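Local atomic coordinates of exodeoxyribonuclease III (Methanosarcina mazei, PDB entry 5J8N), a protein that probably cleaves DNA at abasic sites and digests strands from their 3' ends, as a magnesium-dependent phosphodiesterase of the AP endonuclease/exonuclease III family. Residues E120-K125 with P175-W180; N114-Q119 with E168-F173; V106-Y111 with D130-Y135. The protein carries 3 engineered substitutions. All blocks are in the same frame, centred on the assembly; numbering follows the deposited sequence.

Contact 1 (E120-K125 with P175-W180); sequences ERLGYK and PEERAW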
ATOM      1  N   GLU A 120       5.174  13.120  18.096  1.00 28.79           N
ATOM      2  CA  GLU A 120       4.370  13.968  17.235  1.00 28.12           C
ATOM      3  C   GLU A 120       4.063  13.199  15.936  1.00 25.01           C
ATOM      4  O   GLU A 120       2.953  13.332  15.368  1.00 27.18           O
ATOM      5  CB  GLU A 120       5.073  15.292  16.964  1.00 35.63           C
ATOM      6  CG  GLU A 120       4.395  16.160  15.948  1.00 48.52           C
ATOM      7  CD  GLU A 120       5.248  16.369  14.732  1.00 61.15           C
ATOM      8  OE1 GLU A 120       6.495  16.387  14.859  1.00 67.49           O
ATOM      9  OE2 GLU A 120       4.665  16.483  13.640  1.00 65.06           O
ATOM     10  N   ARG A 121       4.998  12.371  15.468  1.00 22.70           N
ATOM     11  CA  ARG A 121       4.733  11.660  14.232  1.00 20.86           C
ATOM     12  C   ARG A 121       3.809  10.483  14.487  1.00 19.87           C
ATOM     13  O   ARG A 121       3.024  10.144  13.612  1.00 19.26           O
ATOM     14  CB  ARG A 121       6.007  11.178  13.528  1.00 22.99           C
ATOM     15  CG  ARG A 121       6.795  12.310  12.891  1.00 24.85           C
ATOM     16  CD  ARG A 121       5.926  13.170  11.973  1.00 23.71           C
ATOM     17  NE  ARG A 121       5.574  12.433  10.771  1.00 24.61           N
ATOM     18  CZ  ARG A 121       4.921  12.942   9.738  1.00 18.86           C
ATOM     19  NH1 ARG A 121       4.482  14.192   9.750  1.00 22.32           N
ATOM     20  NH2 ARG A 121       4.725  12.176   8.697  1.00 18.85           N
ATOM     21  N   LEU A 122       3.863   9.916  15.686  1.00 21.44           N
ATOM     22  CA  LEU A 122       2.867   8.893  16.034  1.00 20.18           C
ATOM     23  C   LEU A 122       1.461   9.566  16.028  1.00 17.90           C
ATOM     24  O   LEU A 122       0.507   8.993  15.477  1.00 18.29           O
ATOM     25  CB  LEU A 122       3.162   8.268  17.407  1.00 22.50           C
ATOM     26  CG  LEU A 122       2.075   7.299  17.906  1.00 23.55           C
ATOM     27  CD1 LEU A 122       1.849   6.152  16.906  1.00 23.70           C
ATOM     28  CD2 LEU A 122       2.447   6.749  19.288  1.00 23.70           C
ATOM     29  N   GLY A 123       1.364  10.777  16.536  1.00 20.52           N
ATOM     30  CA  GLY A 123       0.108  11.520  16.567  1.00 20.16           C
ATOM     31  C   GLY A 123      -0.367  11.756  15.149  1.00 20.17           C
ATOM     32  O   GLY A 123      -1.559  11.600  14.851  1.00 20.09           O
ATOM     33  N   TYR A 124       0.555  12.110  14.267  1.00 18.65           N
ATOM     34  CA  TYR A 124       0.228  12.398  12.892  1.00 18.19           C
ATOM     35  C   TYR A 124      -0.276  11.140  12.212  1.00 17.32           C
ATOM     36  O   TYR A 124      -1.253  11.173  11.455  1.00 16.36           O
ATOM     37  CB  TYR A 124       1.472  12.956  12.158  1.00 18.06           C
ATOM     38  CG  TYR A 124       1.242  13.353  10.705  1.00 17.43           C
ATOM     39  CD1 TYR A 124       0.870  14.667  10.382  1.00 17.80           C
ATOM     40  CD2 TYR A 124       1.432  12.463   9.666  1.00 16.57           C
ATOM     41  CE1 TYR A 124       0.666  15.019   9.056  1.00 19.29           C
ATOM     42  CE2 TYR A 124       1.243  12.818   8.348  1.00 16.27           C
ATOM     43  CZ  TYR A 124       0.865  14.106   8.053  1.00 17.32           C
ATOM     44  OH  TYR A 124       0.682  14.420   6.736  1.00 19.30           O
ATOM     45  N   LYS A 125       0.422  10.023  12.421  1.00 16.34           N
ATOM     46  CA  LYS A 125      -0.011   8.734  11.899  1.00 15.60           C
ATOM     47  C   LYS A 125      -1.459   8.405  12.325  1.00 15.07           C
ATOM     48  O   LYS A 125      -2.278   8.026  11.480  1.00 15.34           O
ATOM     49  CB  LYS A 125       0.946   7.625  12.375  1.00 15.13           C
ATOM     50  CG  LYS A 125       0.569   6.238  11.905  1.00 15.25           C
ATOM     51  CD  LYS A 125       1.563   5.219  12.467  1.00 17.06           C
ATOM     52  CE  LYS A 125       1.232   3.827  11.901  1.00 16.01           C
ATOM     53  NZ  LYS A 125       2.132   2.792  12.516  1.00 14.61           N
ATOM     54  N   PRO A 175      -0.561  -1.105  20.842  1.00 19.09           N
ATOM     55  CA  PRO A 175      -1.988  -1.435  20.964  1.00 19.71           C
ATOM     56  C   PRO A 175      -2.921  -0.453  20.239  1.00 20.11           C
ATOM     57  O   PRO A 175      -3.881  -0.914  19.575  1.00 21.17           O
ATOM     58  CB  PRO A 175      -2.214  -1.427  22.497  1.00 23.52           C
ATOM     59  CG  PRO A 175      -0.865  -1.944  23.052  1.00 21.40           C
ATOM     60  CD  PRO A 175       0.155  -1.222  22.137  1.00 20.19           C
ATOM     61  N   GLU A 176      -2.689   0.853  20.306  1.00 19.35           N
ATOM     62  CA  GLU A 176      -3.599   1.805  19.710  0.53 19.90           C
ATOM     63  C   GLU A 176      -3.605   1.736  18.180  1.00 19.22           C
ATOM     64  O   GLU A 176      -4.620   1.997  17.528  1.00 18.86           O
ATOM     65  CB  GLU A 176      -3.256   3.215  20.196  0.53 22.45           C
ATOM     66  CG  GLU A 176      -1.773   3.576  19.983  0.53 24.22           C
ATOM     67  CD  GLU A 176      -0.861   3.332  21.205  0.53 24.24           C
ATOM     68  OE1 GLU A 176       0.037   4.195  21.430  0.53 31.33           O
ATOM     69  OE2 GLU A 176      -1.014   2.329  21.967  0.53 24.20           O
ATOM     70  N   GLU A 177      -2.468   1.393  17.592  1.00 16.89           N
ATOM     71  CA  GLU A 177      -2.404   1.239  16.147  1.00 17.01           C
ATOM     72  C   GLU A 177      -3.194  -0.009  15.696  1.00 16.61           C
ATOM     73  O   GLU A 177      -3.947   0.015  14.689  1.00 15.87           O
ATOM     74  CB  GLU A 177      -0.965   1.140  15.692  1.00 16.35           C
ATOM     75  CG  GLU A 177      -0.175   2.399  15.989  1.00 17.18           C
ATOM     76  CD  GLU A 177       1.313   2.188  15.826  1.00 18.30           C
ATOM     77  OE1 GLU A 177       1.829   1.137  16.276  1.00 17.69           O
ATOM     78  OE2 GLU A 177       1.958   3.083  15.232  1.00 16.62           O
ATOM     79  N   ARG A 178      -2.974  -1.110  16.416  1.00 15.84           N
ATOM     80  CA  ARG A 178      -3.680  -2.365  16.154  1.00 15.95           C
ATOM     81  C   ARG A 178      -5.183  -2.154  16.351  1.00 16.82           C
ATOM     82  O   ARG A 178      -5.981  -2.681  15.545  1.00 17.02           O
ATOM     83  CB  ARG A 178      -3.151  -3.445  17.076  1.00 16.80           C
ATOM     84  CG  ARG A 178      -1.641  -3.726  16.845  1.00 18.33           C
ATOM     85  CD  ARG A 178      -1.098  -4.619  17.940  1.00 18.80           C
ATOM     86  NE  ARG A 178      -1.786  -5.922  17.897  1.00 19.70           N
ATOM     87  CZ  ARG A 178      -1.766  -6.809  18.883  1.00 22.41           C
ATOM     88  NH1 ARG A 178      -1.101  -6.565  20.027  1.00 22.18           N
ATOM     89  NH2 ARG A 178      -2.416  -7.959  18.728  1.00 21.46           N
ATOM     90  N   ALA A 179      -5.553  -1.360  17.363  1.00 17.54           N
ATOM     91  CA  ALA A 179      -6.969  -1.116  17.680  1.00 16.82           C
ATOM     92  C   ALA A 179      -7.567  -0.333  16.522  1.00 18.31           C
ATOM     93  O   ALA A 179      -8.745  -0.528  16.157  1.00 17.92           O
ATOM     94  CB  ALA A 179      -7.130  -0.367  18.995  1.00 18.69           C
ATOM     95  N   TRP A 180      -6.808   0.605  15.962  1.00 17.39           N
ATOM     96  CA  TRP A 180      -7.353   1.349  14.827  1.00 16.56           C
ATOM     97  C   TRP A 180      -7.622   0.388  13.672  1.00 15.60           C
ATOM     98  O   TRP A 180      -8.649   0.517  12.994  1.00 16.88           O
ATOM     99  CB  TRP A 180      -6.437   2.505  14.378  1.00 16.34           C
ATOM    100  CG  TRP A 180      -7.030   3.126  13.149  1.00 16.71           C
ATOM    101  CD1 TRP A 180      -8.023   4.066  13.113  1.00 18.93           C
ATOM    102  CD2 TRP A 180      -6.787   2.747  11.783  1.00 16.42           C
ATOM    103  NE1 TRP A 180      -8.379   4.311  11.796  1.00 16.99           N
ATOM    104  CE2 TRP A 180      -7.629   3.521  10.970  1.00 14.67           C
ATOM    105  CE3 TRP A 180      -5.895   1.874  11.176  1.00 15.58           C
ATOM    106  CZ2 TRP A 180      -7.617   3.438   9.565  1.00 16.37           C
ATOM    107  CZ3 TRP A 180      -5.875   1.772   9.776  1.00 17.18           C
ATOM    108  CH2 TRP A 180      -6.762   2.551   8.979  1.00 15.39           C
TER

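Contact 2 (N114-Q119 with E168-F173); sequences NGKMSQ and EMISGF. Engineered in segment 114-119: M117 (natural residue Ala).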
ATOM      1  N   ASN A 114       4.857   6.512   9.049  1.00 18.08           N
ATOM      2  CA  ASN A 114       5.537   5.793  10.073  0.63 23.41           C
ATOM      3  C   ASN A 114       5.631   6.641  11.323  1.00 21.40           C
ATOM      4  O   ASN A 114       5.944   7.832  11.273  1.00 23.06           O
ATOM      5  CB  ASN A 114       6.905   5.372   9.601  0.63 25.77           C
ATOM      6  CG  ASN A 114       7.564   4.477  10.585  0.63 23.42           C
ATOM      7  OD1 ASN A 114       8.163   4.976  11.550  0.63 16.61           O
ATOM      8  ND2 ASN A 114       7.417   3.150  10.398  0.63 22.48           N
ATOM      9  N   GLY A 115       5.287   6.034  12.454  1.00 17.83           N
ATOM     10  CA  GLY A 115       5.188   6.729  13.716  1.00 19.28           C
ATOM     11  C   GLY A 115       6.386   6.602  14.654  1.00 20.57           C
ATOM     12  O   GLY A 115       6.341   7.045  15.788  1.00 22.46           O
ATOM     13  N   LYS A 116       7.462   5.978  14.178  1.00 19.31           N
ATOM     14  CA  LYS A 116       8.569   5.699  15.091  1.00 22.73           C
ATOM     15  C   LYS A 116       9.412   6.894  15.516  1.00 25.32           C
ATOM     16  O   LYS A 116      10.032   6.843  16.584  1.00 28.27           O
ATOM     17  CB  LYS A 116       9.523   4.664  14.466  1.00 21.12           C
ATOM     18  CG  LYS A 116       8.891   3.296  14.474  1.00 22.34           C
ATOM     19  CD  LYS A 116       9.800   2.176  13.989  1.00 26.13           C
ATOM     20  CE  LYS A 116      10.205   2.338  12.520  1.00 25.84           C
ATOM     21  NZ  LYS A 116      11.137   1.249  12.044  1.00 28.76           N
ATOM     22  N   MET A 117       9.510   7.933  14.699  1.00 25.93           N
ATOM     23  CA  MET A 117      10.494   9.019  14.943  0.53 29.25           C
ATOM     24  C   MET A 117      10.234   9.800  16.195  1.00 29.89           C
ATOM     25  O   MET A 117      11.168  10.286  16.860  1.00 32.23           O
ATOM     26  CB  MET A 117      10.515  10.068  13.829  0.53 31.63           C
ATOM     27  CG  MET A 117      10.346   9.574  12.478  0.53 32.36           C
ATOM     28  SD  MET A 117       8.643   9.130  12.156  0.53 30.08           S
ATOM     29  CE  MET A 117       9.079   8.106  10.772  0.53 34.20           C
ATOM     30  N   SER A 118       8.961  10.013  16.496  1.00 30.50           N
ATOM     31  CA  SER A 118       8.578  10.901  17.577  1.00 30.92           C
ATOM     32  C   SER A 118       7.132  10.702  17.976  1.00 29.62           C
ATOM     33  O   SER A 118       6.319  10.160  17.214  1.00 28.09           O
ATOM     34  CB  SER A 118       8.771  12.383  17.183  1.00 33.11           C
ATOM     35  OG  SER A 118       7.922  12.751  16.088  1.00 29.09           O
ATOM     36  N   GLN A 119       6.793  11.183  19.155  1.00 30.17           N
ATOM     37  CA  GLN A 119       5.410  11.228  19.594  1.00 30.72           C
ATOM     38  C   GLN A 119       4.598  12.045  18.613  1.00 30.07           C
ATOM     39  O   GLN A 119       3.458  11.705  18.299  1.00 28.90           O
ATOM     40  CB  GLN A 119       5.303  11.845  20.990  1.00 37.91           C
ATOM     41  CG  GLN A 119       4.871  10.867  22.058  1.00 45.98           C
ATOM     42  CD  GLN A 119       3.624  10.086  21.672  1.00 55.77           C
ATOM     43  OE1 GLN A 119       2.693  10.620  21.052  1.00 62.02           O
ATOM     44  NE2 GLN A 119       3.603   8.804  22.032  1.00 56.15           N
ATOM     45  N   GLU A 168       6.098  -4.547  21.354  1.00 18.79           N
ATOM     46  CA  GLU A 168       4.848  -3.929  21.822  1.00 19.24           C
ATOM     47  C   GLU A 168       5.017  -2.479  22.216  1.00 20.35           C
ATOM     48  O   GLU A 168       4.016  -1.760  22.307  1.00 22.00           O
ATOM     49  CB  GLU A 168       4.276  -4.734  22.978  1.00 22.91           C
ATOM     50  CG  GLU A 168       3.801  -6.123  22.506  1.00 26.20           C
ATOM     51  CD  GLU A 168       3.493  -7.015  23.721  1.00 36.12           C
ATOM     52  OE1 GLU A 168       4.398  -7.272  24.560  1.00 44.94           O
ATOM     53  OE2 GLU A 168       2.339  -7.404  23.850  1.00 33.50           O
ATOM     54  N   MET A 169       6.241  -1.996  22.396  1.00 19.14           N
ATOM     55  CA  MET A 169       6.459  -0.574  22.707  1.00 19.27           C
ATOM     56  C   MET A 169       6.916   0.209  21.471  1.00 20.35           C
ATOM     57  O   MET A 169       7.326   1.379  21.587  0.87 21.94           O
ATOM     58  CB  MET A 169       7.490  -0.432  23.829  1.00 21.32           C
ATOM     59  CG  MET A 169       7.048  -1.066  25.123  1.00 21.78           C
ATOM     60  SD  MET A 169       7.998  -0.471  26.512  1.00 22.20           S
ATOM     61  CE  MET A 169       9.585  -1.218  26.184  1.00 21.81           C
ATOM     62  N   ILE A 170       6.916  -0.441  20.320  1.00 19.25           N
ATOM     63  CA  ILE A 170       7.426   0.151  19.083  0.66 20.49           C
ATOM     64  C   ILE A 170       6.288   0.495  18.139  1.00 18.01           C
ATOM     65  O   ILE A 170       5.467  -0.371  17.838  1.00 18.29           O
ATOM     66  CB  ILE A 170       8.385  -0.821  18.334  0.66 18.48           C
ATOM     67  CG1 ILE A 170       9.580  -1.200  19.217  0.66 24.93           C
ATOM     68  CG2 ILE A 170       8.852  -0.233  16.960  0.66 20.73           C
ATOM     69  CD1 ILE A 170      10.351  -0.017  19.698  0.66 27.27           C
ATOM     70  N   SER A 171       6.223   1.739  17.666  1.00 20.04           N
ATOM     71  CA  SER A 171       5.248   2.092  16.621  1.00 15.93           C
ATOM     72  C   SER A 171       5.379   1.136  15.439  1.00 16.61           C
ATOM     73  O   SER A 171       6.484   0.898  14.922  1.00 17.44           O
ATOM     74  CB  SER A 171       5.443   3.557  16.175  1.00 18.05           C
ATOM     75  OG  SER A 171       4.518   3.836  15.084  1.00 17.84           O
ATOM     76  N   GLY A 172       4.240   0.570  15.030  1.00 15.99           N
ATOM     77  CA  GLY A 172       4.229  -0.584  14.148  1.00 14.97           C
ATOM     78  C   GLY A 172       3.466  -1.709  14.837  1.00 14.63           C
ATOM     79  O   GLY A 172       2.858  -2.547  14.176  1.00 16.00           O
ATOM     80  N   PHE A 173       3.552  -1.749  16.158  1.00 17.10           N
ATOM     81  CA  PHE A 173       2.852  -2.797  16.878  1.00 17.13           C
ATOM     82  C   PHE A 173       2.311  -2.298  18.212  1.00 18.34           C
ATOM     83  O   PHE A 173       2.219  -3.070  19.164  1.00 19.39           O
ATOM     84  CB  PHE A 173       3.760  -4.034  17.094  1.00 18.16           C
ATOM     85  CG  PHE A 173       2.977  -5.305  17.336  1.00 16.00           C
ATOM     86  CD1 PHE A 173       2.015  -5.718  16.403  1.00 17.26           C
ATOM     87  CD2 PHE A 173       3.157  -6.060  18.494  1.00 17.87           C
ATOM     88  CE1 PHE A 173       1.209  -6.844  16.643  1.00 17.75           C
ATOM     89  CE2 PHE A 173       2.356  -7.233  18.742  1.00 18.52           C
ATOM     90  CZ  PHE A 173       1.399  -7.599  17.786  1.00 19.76           C
TER
HETATM   91  O   HOH W   1       6.743   1.066  12.148  1.00 34.17           O
HETATM   92  O   HOH W   2       4.849   3.218  12.459  1.00 16.98           O

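Contact 3 (V106-Y111 with D130-Y135); sequences VLLNIY and DAFLDY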
ATOM      1  N   VAL A 106     -13.023   1.766  -7.111  1.00 12.68           N
ATOM      2  CA  VAL A 106     -12.150   2.871  -6.734  1.00 12.51           C
ATOM      3  C   VAL A 106     -10.869   2.316  -6.102  1.00 13.26           C
ATOM      4  O   VAL A 106     -10.980   1.502  -5.172  1.00 13.76           O
ATOM      5  CB  VAL A 106     -12.833   3.789  -5.730  1.00 12.84           C
ATOM      6  CG1 VAL A 106     -11.891   4.877  -5.215  1.00 14.98           C
ATOM      7  CG2 VAL A 106     -14.118   4.432  -6.360  1.00 15.50           C
ATOM      8  N   LEU A 107      -9.693   2.762  -6.563  1.00 11.36           N
ATOM      9  CA  LEU A 107      -8.432   2.337  -5.991  1.00 12.10           C
ATOM     10  C   LEU A 107      -7.770   3.455  -5.215  1.00 10.98           C
ATOM     11  O   LEU A 107      -7.552   4.551  -5.760  1.00 13.15           O
ATOM     12  CB  LEU A 107      -7.498   1.890  -7.086  1.00 11.83           C
ATOM     13  CG  LEU A 107      -6.099   1.476  -6.652  1.00 12.72           C
ATOM     14  CD1 LEU A 107      -6.085   0.236  -5.712  1.00 13.78           C
ATOM     15  CD2 LEU A 107      -5.236   1.143  -7.901  1.00 12.69           C
ATOM     16  N   LEU A 108      -7.469   3.188  -3.953  1.00 10.77           N
ATOM     17  CA  LEU A 108      -6.711   4.143  -3.121  1.00 11.65           C
ATOM     18  C   LEU A 108      -5.353   3.539  -2.848  1.00 12.07           C
ATOM     19  O   LEU A 108      -5.275   2.459  -2.239  1.00 12.52           O
ATOM     20  CB  LEU A 108      -7.445   4.433  -1.788  1.00 13.16           C
ATOM     21  CG  LEU A 108      -8.929   4.865  -1.939  1.00 12.54           C
ATOM     22  CD1 LEU A 108      -9.503   5.136  -0.548  1.00 14.33           C
ATOM     23  CD2 LEU A 108      -9.104   6.066  -2.892  1.00 14.18           C
ATOM     24  N   ASN A 109      -4.301   4.225  -3.269  1.00 11.05           N
ATOM     25  CA  ASN A 109      -2.929   3.797  -3.095  1.00 12.22           C
ATOM     26  C   ASN A 109      -2.293   4.677  -2.015  1.00 11.44           C
ATOM     27  O   ASN A 109      -2.237   5.897  -2.201  1.00 11.97           O
ATOM     28  CB  ASN A 109      -2.222   3.938  -4.438  1.00 12.11           C
ATOM     29  CG  ASN A 109      -0.729   3.610  -4.363  1.00 13.05           C
ATOM     30  OD1 ASN A 109      -0.300   3.014  -3.378  1.00 12.99           O
ATOM     31  ND2 ASN A 109       0.041   3.928  -5.422  1.00 12.61           N
ATOM     32  N   ILE A 110      -1.874   4.089  -0.916  1.00 11.69           N
ATOM     33  CA  ILE A 110      -1.500   4.882   0.268  1.00 11.13           C
ATOM     34  C   ILE A 110      -0.196   4.457   0.920  1.00 11.33           C
ATOM     35  O   ILE A 110       0.021   3.252   1.131  1.00 12.33           O
ATOM     36  CB  ILE A 110      -2.636   4.821   1.337  1.00 11.97           C
ATOM     37  CG1 ILE A 110      -4.005   5.138   0.683  1.00 12.94           C
ATOM     38  CG2 ILE A 110      -2.348   5.783   2.514  1.00 13.36           C
ATOM     39  CD1 ILE A 110      -5.175   5.022   1.652  1.00 15.60           C
ATOM     40  N   TYR A 111       0.631   5.437   1.232  1.00 11.70           N
ATOM     41  CA  TYR A 111       1.818   5.248   2.057  1.00 12.17           C
ATOM     42  C   TYR A 111       1.482   5.833   3.430  1.00 11.89           C
ATOM     43  O   TYR A 111       1.620   7.037   3.664  1.00 12.90           O
ATOM     44  CB  TYR A 111       3.046   5.961   1.418  1.00 12.42           C
ATOM     45  CG  TYR A 111       4.304   5.867   2.207  1.00 11.75           C
ATOM     46  CD1 TYR A 111       4.681   4.687   2.820  1.00 12.89           C
ATOM     47  CD2 TYR A 111       5.114   6.979   2.372  1.00 12.68           C
ATOM     48  CE1 TYR A 111       5.839   4.607   3.612  1.00 12.38           C
ATOM     49  CE2 TYR A 111       6.322   6.883   3.110  1.00 13.55           C
ATOM     50  CZ  TYR A 111       6.653   5.683   3.734  1.00 13.13           C
ATOM     51  OH  TYR A 111       7.802   5.576   4.493  1.00 15.69           O
ATOM     52  N   ASP A 130      -7.364   8.343  11.036  1.00 17.18           N
ATOM     53  CA  ASP A 130      -8.745   8.799  11.261  1.00 17.32           C
ATOM     54  C   ASP A 130      -9.307   9.448  10.002  1.00 16.51           C
ATOM     55  O   ASP A 130     -10.451   9.206   9.613  1.00 17.44           O
ATOM     56  CB  ASP A 130      -8.768   9.802  12.407  1.00 18.85           C
ATOM     57  CG  ASP A 130      -8.576   9.152  13.765  1.00 30.90           C
ATOM     58  OD1 ASP A 130      -8.843   7.938  13.880  1.00 32.04           O
ATOM     59  OD2 ASP A 130      -8.200   9.881  14.725  1.00 37.89           O
ATOM     60  N   ALA A 131      -8.503  10.297   9.351  1.00 15.58           N
ATOM     61  CA  ALA A 131      -8.956  10.985   8.144  1.00 17.09           C
ATOM     62  C   ALA A 131      -9.194   9.989   7.036  1.00 15.27           C
ATOM     63  O   ALA A 131     -10.162  10.099   6.315  1.00 16.62           O
ATOM     64  CB  ALA A 131      -7.953  12.051   7.700  1.00 17.51           C
ATOM     65  N   PHE A 132      -8.276   9.044   6.843  1.00 13.76           N
ATOM     66  CA  PHE A 132      -8.497   8.028   5.871  1.00 13.69           C
ATOM     67  C   PHE A 132      -9.771   7.220   6.115  1.00 14.07           C
ATOM     68  O   PHE A 132     -10.532   6.975   5.154  1.00 14.54           O
ATOM     69  CB  PHE A 132      -7.273   7.082   5.835  1.00 14.34           C
ATOM     70  CG  PHE A 132      -7.625   5.713   5.238  1.00 13.04           C
ATOM     71  CD1 PHE A 132      -7.831   5.605   3.884  1.00 14.50           C
ATOM     72  CD2 PHE A 132      -7.855   4.603   6.046  1.00 14.09           C
ATOM     73  CE1 PHE A 132      -8.212   4.354   3.305  1.00 12.79           C
ATOM     74  CE2 PHE A 132      -8.265   3.394   5.481  1.00 14.67           C
ATOM     75  CZ  PHE A 132      -8.482   3.293   4.145  1.00 14.64           C
ATOM     76  N   LEU A 133     -10.028   6.831   7.360  1.00 14.85           N
ATOM     77  CA  LEU A 133     -11.211   6.009   7.607  1.00 16.36           C
ATOM     78  C   LEU A 133     -12.464   6.806   7.264  1.00 17.15           C
ATOM     79  O   LEU A 133     -13.392   6.276   6.625  1.00 15.44           O
ATOM     80  CB  LEU A 133     -11.221   5.541   9.063  1.00 16.75           C
ATOM     81  CG  LEU A 133     -12.421   4.644   9.399  1.00 16.49           C
ATOM     82  CD1 LEU A 133     -12.542   3.514   8.388  1.00 18.81           C
ATOM     83  CD2 LEU A 133     -12.243   4.157  10.827  1.00 26.09           C
ATOM     84  N   ASP A 134     -12.483   8.080   7.599  1.00 15.30           N
ATOM     85  CA  ASP A 134     -13.668   8.862   7.272  1.00 16.00           C
ATOM     86  C   ASP A 134     -13.828   9.025   5.768  1.00 17.02           C
ATOM     87  O   ASP A 134     -14.961   8.972   5.240  1.00 17.51           O
ATOM     88  CB  ASP A 134     -13.621  10.247   7.948  1.00 18.99           C
ATOM     89  CG  ASP A 134     -13.850  10.183   9.456  1.00 23.12           C
ATOM     90  OD1 ASP A 134     -14.298   9.151   9.983  1.00 26.95           O
ATOM     91  OD2 ASP A 134     -13.543  11.157  10.137  1.00 28.32           O
ATOM     92  N   TYR A 135     -12.735   9.223   5.060  1.00 16.06           N
ATOM     93  CA  TYR A 135     -12.740   9.338   3.623  1.00 15.06           C
ATOM     94  C   TYR A 135     -13.256   8.067   2.972  1.00 16.47           C
ATOM     95  O   TYR A 135     -14.150   8.151   2.105  1.00 16.26           O
ATOM     96  CB  TYR A 135     -11.331   9.662   3.139  1.00 16.25           C
ATOM     97  CG  TYR A 135     -11.202   9.883   1.680  1.00 15.06           C
ATOM     98  CD1 TYR A 135     -11.135   8.805   0.801  1.00 15.34           C
ATOM     99  CD2 TYR A 135     -11.179  11.183   1.159  1.00 15.00           C
ATOM    100  CE1 TYR A 135     -11.004   9.022  -0.580  1.00 16.60           C
ATOM    101  CE2 TYR A 135     -11.049  11.398  -0.210  1.00 16.23           C
ATOM    102  CZ  TYR A 135     -10.948  10.295  -1.062  1.00 16.98           C
ATOM    103  OH  TYR A 135     -10.816  10.536  -2.417  1.00 19.33           O
TER

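Contact 1 (E120-K125 with P175-W180)
The carboxylate of E177 is met over one face by K125: NZ lies 2.7 Å from OE2 in a salt bridge, 65° out of the carboxylate plane. L122 touches the same oxygen, its CD1 3.5 Å from E177 OE2. Within 120-125 two flat groups stack, R121 NH1 lying 3.4 Å above the centre of the Y124 ring. The extended chain (CG anti to the backbone N, chi1 179°, and straight to its end) gives K125 the reach to E177, and the two side chains cross at about a right angle. That ammonium also bonds N153 O and T154 OG1, while E177 OE2 takes S171 OG and OE1 accepts from G172 N and L174 N. Without this carboxylate, as with an alanine here, K125 would probably lose its counter-charge and the N-H groups of G172 and L174 their acceptor. The segment axes run 11.8 Å apart at only 10°, and the bridge spans that gap beside N153, predicted to stabilise the transition state. These are two near-parallel helices side by side, consistent with the outer helical layer of the DNase I-like alpha/beta sandwich.

Contact 2 (N114-Q119 with E168-F173)
S171 presses its side chain onto the backbone of G115, OG standing 3.3 Å from G115 CA and CB 3.5 Å from G115 C. The serine hydroxyl is placed there by its first torsion, which sets OG opposite the backbone N (chi1 176°). Position 115 has no space for a side chain: a beta carbon built on G115 would fall 2.5 Å from S171 OG, a clash. Next along, K116 lays its methylene groups beside the other loop, with CG 3.4 Å from S171 O. Its CD lies 3.9 Å from I170 CG2 in the isoleucine conformer described, one of two, and these side chains cross obliquely. The lysine chain leaves CA on the side away from the carbonyl carbon, runs straight through chi2 and bends at chi3, and its NZ is hydrogen-bonded to a bound tetraethylene glycol, probably from the crystallisation liquor.

The two segments are irregular loops, one between strand 106-111 and helix 119-141, the other leading into helix 175-186. They meet at the rim of the predicted catalytic site, the side chain of K116 coming within about 6 Å of that of N153. N114 forms an Asx turn here: in the conformer described, one of two, OD1 accepts from K116 N with an N-H...O angle of 161°, although the donor sits 43° out of the carbonyl plane. N114 ND2 is bonded to N153 OD1.

No direct hydrogen bond crosses between the loops; water does the bridging. One molecule accepts from G115 N and donates to S171 OG, at 2.7 Å from that OG, which is bonded in turn to E177 OE2. Another donates to S171 O and accepts only weakly from N114 ND2. Beyond the turn, S118 occupies the N-cap of helix 119-141, its OG bonded to R121 N.

Contact 3 (V106-Y111 with D130-Y135)
I110 pushes its terminal methyl against one flank of the F132 ring, CD1 lying 3.5 Å from both F132 CD1 and F132 CE1, an oblique approach that is shared evenly by the two ring atoms. L108, two residues back and on the same side of the strand, supplies the second bump. Its CD1 comes to the edge of the F132 ring, near the ring plane, 4.1 Å from CE1, and also reaches Y135 CE1 at 4.2 Å. F132 CE1 and Y135 CE1 are 6.7 Å apart, and the leucine methyl fills the hollow between these two aromatic rings, which stand one helical turn apart. In the other direction, F132 CE1 settles into the saddle between L108 CD1 and I110 CD1, whose separation is 4.9 Å. Matching torsions make the strand's two bumps alike: L108 CG and I110 CG1 both lie anti to the carbonyl carbon (chi1 -52° and -50°), and both chains then extend.

Strand 106-111, helix 119-141 and strand 146-149 form a beta-alpha-beta crossover, the two strands being parallel neighbours in the sheet. The helix returns against the strand, its segment axis 12.2 Å away and 175° from the strand direction, and the interlocked side chains fill that distance. The alternate residues L107, N109 and Y111 face strand 33-37 of the other sheet; Y111, a predicted active-site residue, also touches the loop residues D151 and N153.

On the helix, F132 is flanked edge-to-face by F112 and F184, extending the apolar layer toward helix 175-186. Y135 meets F97 edge-to-face, and its hydroxyl is hydrogen-bonded to R99 NH1, which ties the end of the ring to the adjoining strand 97-101.

How the contacts relate
In chain order the segments run 106-111, 114-119, 120-125, 130-135, 168-173 and 175-180, so the three contacts interleave along the chain. Contacts 1 and 2 have centres about 8 Å apart and touch, the loop 168-173 meeting the start of helix 175-186. The centre of contact 3 lies about 15 Å from that of contact 1 and about 20 Å from that of contact 2. Contact 3 shares helix 119-141 with contact 1, and W180 packs on F132 between them. That one helix thus packs on the sheet through its middle, while its first turns meet helix 175-186 and the loop before it meets 168-173, joining the buried layer to the rim of the predicted catalytic site.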